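Local coordinates for protection of telomeres protein 1 (Schizosaccharomyces pombe, PDB 4HIO) that binds single-stranded telomeric DNA, protecting the 3' overhang of the chromosome end and regulating telomerase and telomere length, at residues Ser66-Leu71 against Tyr103-Leu108. The protein carries 1 engineered substitution. Residues are numbered along the deposited sequence; the frame is centred on the assembly and turned at random.
Sequences SIRCIL and YLECIL. With nucleotides of chain B.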
ATOM      1  N   SER A  66      -7.803  -0.062   3.363  1.00 12.49           N
ATOM      2  CA  SER A  66      -6.454  -0.577   3.161  1.00 13.55           C
ATOM      3  C   SER A  66      -6.350  -1.424   1.892  1.00 15.99           C
ATOM      4  O   SER A  66      -7.335  -1.999   1.438  1.00 14.82           O
ATOM      5  CB  SER A  66      -5.997  -1.383   4.380  1.00 13.65           C
ATOM      6  OG  SER A  66      -5.836  -0.552   5.511  1.00 14.07           O
ATOM      7  N   ILE A  67      -5.151  -1.488   1.323  1.00 12.03           N
ATOM      8  CA  ILE A  67      -4.944  -2.199   0.070  1.00 10.38           C
ATOM      9  C   ILE A  67      -3.695  -3.080   0.110  1.00 11.54           C
ATOM     10  O   ILE A  67      -2.677  -2.716   0.694  1.00 13.74           O
ATOM     11  CB  ILE A  67      -4.892  -1.236  -1.148  1.00 14.51           C
ATOM     12  CG1 ILE A  67      -4.752  -2.027  -2.452  1.00 13.82           C
ATOM     13  CG2 ILE A  67      -3.770  -0.221  -0.991  1.00 15.18           C
ATOM     14  CD1 ILE A  67      -4.925  -1.201  -3.703  1.00 17.95           C
ATOM     15  N   ARG A  68      -3.798  -4.250  -0.509  1.00 11.13           N
ATOM     16  CA  ARG A  68      -2.677  -5.162  -0.644  1.00 10.95           C
ATOM     17  C   ARG A  68      -1.751  -4.706  -1.763  1.00 13.71           C
ATOM     18  O   ARG A  68      -2.194  -4.444  -2.880  1.00 13.76           O
ATOM     19  CB  ARG A  68      -3.185  -6.579  -0.928  1.00 14.32           C
ATOM     20  CG  ARG A  68      -2.139  -7.670  -0.797  1.00 13.36           C
ATOM     21  CD  ARG A  68      -2.778  -9.041  -0.902  1.00 20.84           C
ATOM     22  NE  ARG A  68      -3.841  -9.045  -1.896  1.00 31.12           N
ATOM     23  CZ  ARG A  68      -5.012  -9.651  -1.747  1.00 26.67           C
ATOM     24  NH1 ARG A  68      -5.287 -10.324  -0.639  1.00 24.31           N
ATOM     25  NH2 ARG A  68      -5.908  -9.591  -2.717  1.00 29.65           N
ATOM     26  N   CYS A  69      -0.465  -4.615  -1.456  1.00 13.67           N
ATOM     27  CA  CYS A  69       0.559  -4.457  -2.475  1.00 10.71           C
ATOM     28  C   CYS A  69       1.458  -5.689  -2.551  1.00 12.45           C
ATOM     29  O   CYS A  69       2.038  -6.105  -1.556  1.00 13.03           O
ATOM     30  CB  CYS A  69       1.401  -3.214  -2.190  1.00 13.23           C
ATOM     31  SG  CYS A  69       0.438  -1.743  -1.795  1.00 15.64           S
ATOM     32  N   ILE A  70       1.548  -6.280  -3.735  1.00 12.54           N
ATOM     33  CA  ILE A  70       2.382  -7.454  -3.932  1.00 12.22           C
ATOM     34  C   ILE A  70       3.657  -7.078  -4.677  1.00 13.49           C
ATOM     35  O   ILE A  70       3.602  -6.538  -5.772  1.00 12.57           O
ATOM     36  CB  ILE A  70       1.641  -8.556  -4.701  1.00 14.57           C
ATOM     37  CG1 ILE A  70       0.304  -8.865  -4.022  1.00 18.60           C
ATOM     38  CG2 ILE A  70       2.497  -9.807  -4.796  1.00 17.58           C
ATOM     39  CD1 ILE A  70      -0.435 -10.029  -4.625  1.00 22.00           C
ATOM     40  N   LEU A  71       4.798  -7.369  -4.060  1.00 12.87           N
ATOM     41  CA  LEU A  71       6.098  -7.012  -4.611  1.00 12.71           C
ATOM     42  C   LEU A  71       6.840  -8.248  -5.102  1.00 14.10           C
ATOM     43  O   LEU A  71       7.073  -9.177  -4.336  1.00 11.51           O
ATOM     44  CB  LEU A  71       6.938  -6.291  -3.557  1.00 13.04           C
ATOM     45  CG  LEU A  71       6.621  -4.823  -3.272  1.00 12.51           C
ATOM     46  CD1 LEU A  71       5.146  -4.647  -2.964  1.00 11.94           C
ATOM     47  CD2 LEU A  71       7.472  -4.303  -2.127  1.00 14.13           C
ATOM     48  N   TYR A 103     -11.659  -7.275  -5.358  1.00 21.81           N
ATOM     49  CA  TYR A 103     -11.072  -6.147  -4.649  1.00 19.43           C
ATOM     50  C   TYR A 103      -9.815  -5.621  -5.326  1.00 20.55           C
ATOM     51  O   TYR A 103      -9.048  -6.375  -5.908  1.00 20.34           O
ATOM     52  CB  TYR A 103     -10.771  -6.522  -3.195  1.00 20.72           C
ATOM     53  CG  TYR A 103     -11.951  -7.134  -2.476  1.00 19.81           C
ATOM     54  CD1 TYR A 103     -13.030  -6.358  -2.097  1.00 21.67           C
ATOM     55  CD2 TYR A 103     -11.987  -8.488  -2.188  1.00 24.06           C
ATOM     56  CE1 TYR A 103     -14.113  -6.911  -1.446  1.00 22.63           C
ATOM     57  CE2 TYR A 103     -13.068  -9.050  -1.540  1.00 25.51           C
ATOM     58  CZ  TYR A 103     -14.127  -8.258  -1.169  1.00 24.39           C
ATOM     59  OH  TYR A 103     -15.205  -8.811  -0.523  1.00 27.41           O
ATOM     60  N   LEU A 104      -9.630  -4.311  -5.234  1.00 16.54           N
ATOM     61  CA  LEU A 104      -8.483  -3.642  -5.815  1.00 15.77           C
ATOM     62  C   LEU A 104      -7.214  -4.035  -5.084  1.00 19.09           C
ATOM     63  O   LEU A 104      -7.202  -4.131  -3.866  1.00 18.11           O
ATOM     64  CB  LEU A 104      -8.659  -2.129  -5.708  1.00 19.29           C
ATOM     65  CG  LEU A 104      -8.518  -1.283  -6.969  1.00 23.73           C
ATOM     66  CD1 LEU A 104      -8.822   0.163  -6.655  1.00 22.20           C
ATOM     67  CD2 LEU A 104      -7.136  -1.429  -7.550  1.00 21.02           C
ATOM     68  N   GLU A 105      -6.142  -4.245  -5.834  1.00 15.97           N
ATOM     69  CA  GLU A 105      -4.832  -4.458  -5.237  1.00 13.71           C
ATOM     70  C   GLU A 105      -3.709  -3.835  -6.064  1.00 16.93           C
ATOM     71  O   GLU A 105      -3.888  -3.505  -7.232  1.00 16.45           O
ATOM     72  CB  GLU A 105      -4.572  -5.949  -5.039  1.00 16.43           C
ATOM     73  CG  GLU A 105      -4.441  -6.728  -6.333  1.00 18.10           C
ATOM     74  CD  GLU A 105      -4.233  -8.209  -6.097  1.00 21.34           C
ATOM     75  OE1 GLU A 105      -4.206  -8.619  -4.922  1.00 23.69           O
ATOM     76  OE2 GLU A 105      -4.098  -8.959  -7.084  1.00 20.87           O
ATOM     77  N   CYS A 106      -2.555  -3.680  -5.428  1.00 15.19           N
ATOM     78  CA  CYS A 106      -1.393  -3.070  -6.061  1.00 15.81           C
ATOM     79  C   CYS A 106      -0.353  -4.132  -6.390  1.00 14.51           C
ATOM     80  O   CYS A 106      -0.142  -5.061  -5.620  1.00 15.77           O
ATOM     81  CB  CYS A 106      -0.774  -2.004  -5.148  1.00 19.41           C
ATOM     82  SG  CYS A 106      -1.664  -0.435  -5.119  1.00 25.82           S
ATOM     83  N   ILE A 107       0.301  -3.975  -7.537  1.00 12.75           N
ATOM     84  CA  ILE A 107       1.372  -4.876  -7.939  1.00 13.00           C
ATOM     85  C   ILE A 107       2.631  -4.138  -8.377  1.00 14.42           C
ATOM     86  O   ILE A 107       2.578  -3.234  -9.198  1.00 14.60           O
ATOM     87  CB  ILE A 107       0.953  -5.799  -9.099  1.00 15.91           C
ATOM     88  CG1 ILE A 107      -0.382  -6.471  -8.796  1.00 15.54           C
ATOM     89  CG2 ILE A 107       2.021  -6.851  -9.342  1.00 16.59           C
ATOM     90  CD1 ILE A 107      -0.281  -7.519  -7.731  1.00 17.58           C
ATOM     91  N   LEU A 108       3.765  -4.554  -7.830  1.00 13.54           N
ATOM     92  CA  LEU A 108       5.056  -4.127  -8.338  1.00 13.83           C
ATOM     93  C   LEU A 108       5.695  -5.356  -8.959  1.00 16.56           C
ATOM     94  O   LEU A 108       6.268  -6.182  -8.264  1.00 15.79           O
ATOM     95  CB  LEU A 108       5.936  -3.556  -7.227  1.00 16.75           C
ATOM     96  CG  LEU A 108       5.542  -2.169  -6.717  1.00 17.72           C
ATOM     97  CD1 LEU A 108       4.571  -2.296  -5.562  1.00 20.66           C
ATOM     98  CD2 LEU A 108       6.755  -1.378  -6.299  1.00 20.50           C
TER
ATOM     99  P    DG B   2       1.818 -18.156  -8.453  1.00 54.18           P
ATOM    100  OP1  DG B   2       2.850 -19.131  -8.054  1.00 46.45           O
ATOM    101  OP2  DG B   2       0.410 -18.585  -8.586  1.00 45.70           O
ATOM    102  O5'  DG B   2       1.886 -16.934  -7.423  1.00 41.65           O
ATOM    103  C5'  DG B   2       2.529 -17.095  -6.160  1.00 37.51           C
ATOM    104  C4'  DG B   2       1.541 -16.940  -5.019  1.00 39.82           C
ATOM    105  O4'  DG B   2       1.105 -15.558  -4.954  1.00 35.26           O
ATOM    106  C3'  DG B   2       0.284 -17.774  -5.223  1.00 42.27           C
ATOM    107  O3'  DG B   2      -0.300 -18.210  -4.007  1.00 44.88           O
ATOM    108  C2'  DG B   2      -0.639 -16.802  -5.938  1.00 41.25           C
ATOM    109  C1'  DG B   2      -0.252 -15.461  -5.336  1.00 35.50           C
ATOM    110  N9   DG B   2      -0.434 -14.410  -6.327  1.00 31.35           N
ATOM    111  C8   DG B   2       0.176 -14.335  -7.550  1.00 32.11           C
ATOM    112  N7   DG B   2      -0.183 -13.301  -8.247  1.00 31.99           N
ATOM    113  C5   DG B   2      -1.100 -12.647  -7.439  1.00 25.65           C
ATOM    114  C6   DG B   2      -1.828 -11.458  -7.667  1.00 27.35           C
ATOM    115  O6   DG B   2      -1.805 -10.719  -8.658  1.00 20.84           O
ATOM    116  N1   DG B   2      -2.649 -11.149  -6.588  1.00 25.52           N
ATOM    117  C2   DG B   2      -2.754 -11.890  -5.437  1.00 26.55           C
ATOM    118  N2   DG B   2      -3.601 -11.425  -4.510  1.00 23.94           N
ATOM    119  N3   DG B   2      -2.076 -13.006  -5.213  1.00 29.04           N
ATOM    120  C4   DG B   2      -1.271 -13.323  -6.252  1.00 30.47           C
ATOM    121  P    DA B   5      -9.311 -13.444   3.477  1.00 36.76           P
ATOM    122  OP1  DA B   5      -9.958 -14.112   4.625  1.00 35.72           O
ATOM    123  OP2  DA B   5     -10.148 -12.799   2.453  1.00 33.44           O
ATOM    124  O5'  DA B   5      -8.254 -12.391   4.037  1.00 31.20           O
ATOM    125  C5'  DA B   5      -7.036 -12.826   4.621  1.00 27.00           C
ATOM    126  C4'  DA B   5      -6.509 -11.745   5.544  1.00 20.71           C
ATOM    127  O4'  DA B   5      -6.081 -10.620   4.750  1.00 20.37           O
ATOM    128  C3'  DA B   5      -7.556 -11.151   6.473  1.00 20.26           C
ATOM    129  O3'  DA B   5      -6.948 -10.500   7.567  1.00 17.74           O
ATOM    130  C2'  DA B   5      -8.259 -10.149   5.567  1.00 23.38           C
ATOM    131  C1'  DA B   5      -7.141  -9.688   4.638  1.00 26.33           C
ATOM    132  N9   DA B   5      -7.557  -9.660   3.239  1.00 30.26           N
ATOM    133  C8   DA B   5      -8.274 -10.615   2.578  1.00 29.69           C
ATOM    134  N7   DA B   5      -8.506 -10.335   1.321  1.00 32.52           N
ATOM    135  C5   DA B   5      -7.887  -9.106   1.148  1.00 28.91           C
ATOM    136  C6   DA B   5      -7.764  -8.255   0.035  1.00 30.49           C
ATOM    137  N6   DA B   5      -8.275  -8.528  -1.165  1.00 29.49           N
ATOM    138  N1   DA B   5      -7.089  -7.105   0.206  1.00 29.07           N
ATOM    139  C2   DA B   5      -6.578  -6.832   1.408  1.00 26.17           C
ATOM    140  N3   DA B   5      -6.632  -7.541   2.526  1.00 26.57           N
ATOM    141  C4   DA B   5      -7.303  -8.678   2.321  1.00 21.95           C
ATOM    142  P    DA B   4      -7.364 -17.858  -1.876  1.00 47.81           P
ATOM    143  OP1  DA B   4      -6.799 -19.104  -1.325  1.00 41.81           O
ATOM    144  OP2  DA B   4      -8.228 -17.905  -3.070  1.00 43.65           O
ATOM    145  O5'  DA B   4      -8.171 -17.025  -0.775  1.00 39.30           O
ATOM    146  C5'  DA B   4      -7.981 -17.273   0.602  1.00 42.60           C
ATOM    147  C4'  DA B   4      -7.435 -16.065   1.351  1.00 32.90           C
ATOM    148  O4'  DA B   4      -6.188 -15.623   0.767  1.00 33.84           O
ATOM    149  C3'  DA B   4      -8.321 -14.826   1.442  1.00 31.04           C
ATOM    150  O3'  DA B   4      -8.343 -14.517   2.811  1.00 26.99           O
ATOM    151  C2'  DA B   4      -7.555 -13.772   0.644  1.00 28.73           C
ATOM    152  C1'  DA B   4      -6.122 -14.226   0.885  1.00 30.55           C
ATOM    153  N9   DA B   4      -5.126 -13.798  -0.090  1.00 27.59           N
ATOM    154  C8   DA B   4      -5.325 -13.487  -1.402  1.00 29.21           C
ATOM    155  N7   DA B   4      -4.233 -13.145  -2.037  1.00 30.48           N
ATOM    156  C5   DA B   4      -3.246 -13.249  -1.076  1.00 25.02           C
ATOM    157  C6   DA B   4      -1.862 -13.022  -1.117  1.00 26.71           C
ATOM    158  N6   DA B   4      -1.220 -12.630  -2.221  1.00 27.26           N
ATOM    159  N1   DA B   4      -1.168 -13.217   0.019  1.00 25.67           N
ATOM    160  C2   DA B   4      -1.823 -13.611   1.114  1.00 22.71           C
ATOM    161  N3   DA B   4      -3.120 -13.857   1.276  1.00 23.92           N
ATOM    162  C4   DA B   4      -3.780 -13.656   0.131  1.00 26.43           C
TER
HETATM  163  O   HOH W   1      -8.317  -3.362  -1.076  1.00 21.90           O
HETATM  164  O   HOH W   2      -6.209  -5.274  -1.607  1.00 17.18           O
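Arg68 and Glu105 stand side by side on the DNA-binding face of the OB fold of this single-stranded-DNA-binding domain, one part of the longer protein; here strands 67-71 and 104-108 run parallel and close the barrel. The guanidinium meets a single carboxylate oxygen in a side-on salt bridge, NE and NH2 both donating to Glu105 OE1 in bent bonds of 3.1 and 3.0 Å, with the two planes 76° apart. The same carboxylate reads the Watson-Crick edge of DG2 of chain B: DG2 N1 donates to Glu105 OE2 at 2.7 Å, and DG2 N2 to Glu105 OE1 at 2.9 Å. Adenine DA5 of chain B lies over one guanidinium face, while DG2 N2 and DA4 N7 of chain B approach the opposite one. A bend in the arginine chain at chi3 (38°) brings its NE/NH2 side round to the acid, and Asp99 holds NH2 in a second salt bridge. A leucine in place of Arg68 would probably leave the Glu105 carboxylate without its countercharge, freer to swing from the guanine, and would deprive the neighbouring adenines of their flat cationic partner. Ile70 and Ile107 pack together, CB of Ile70 lying 3.7 Å from CD1 of Ile107, and both bring CD1 up to the guanine. Beneath, the strands are joined by backbone bonds from Cys106 N to Arg68 O, Ile70 N to Cys106 O and Leu108 N to Ile70 O. Where the strands part near Leu104, a water accepts from Arg68 N and lies 2.7 Å from Leu104 O. Strand 33-38 flanks the pair beyond 67-71, and strand 88-98 beyond 104-108. On the interior face Cys69, Leu71, Cys106 and Leu108 enter the barrel core; there Cys69 SG meets Cys106 CB at 3.6 Å, and Ile67 CD1 reaches Cys106 SG, also at 3.6 Å.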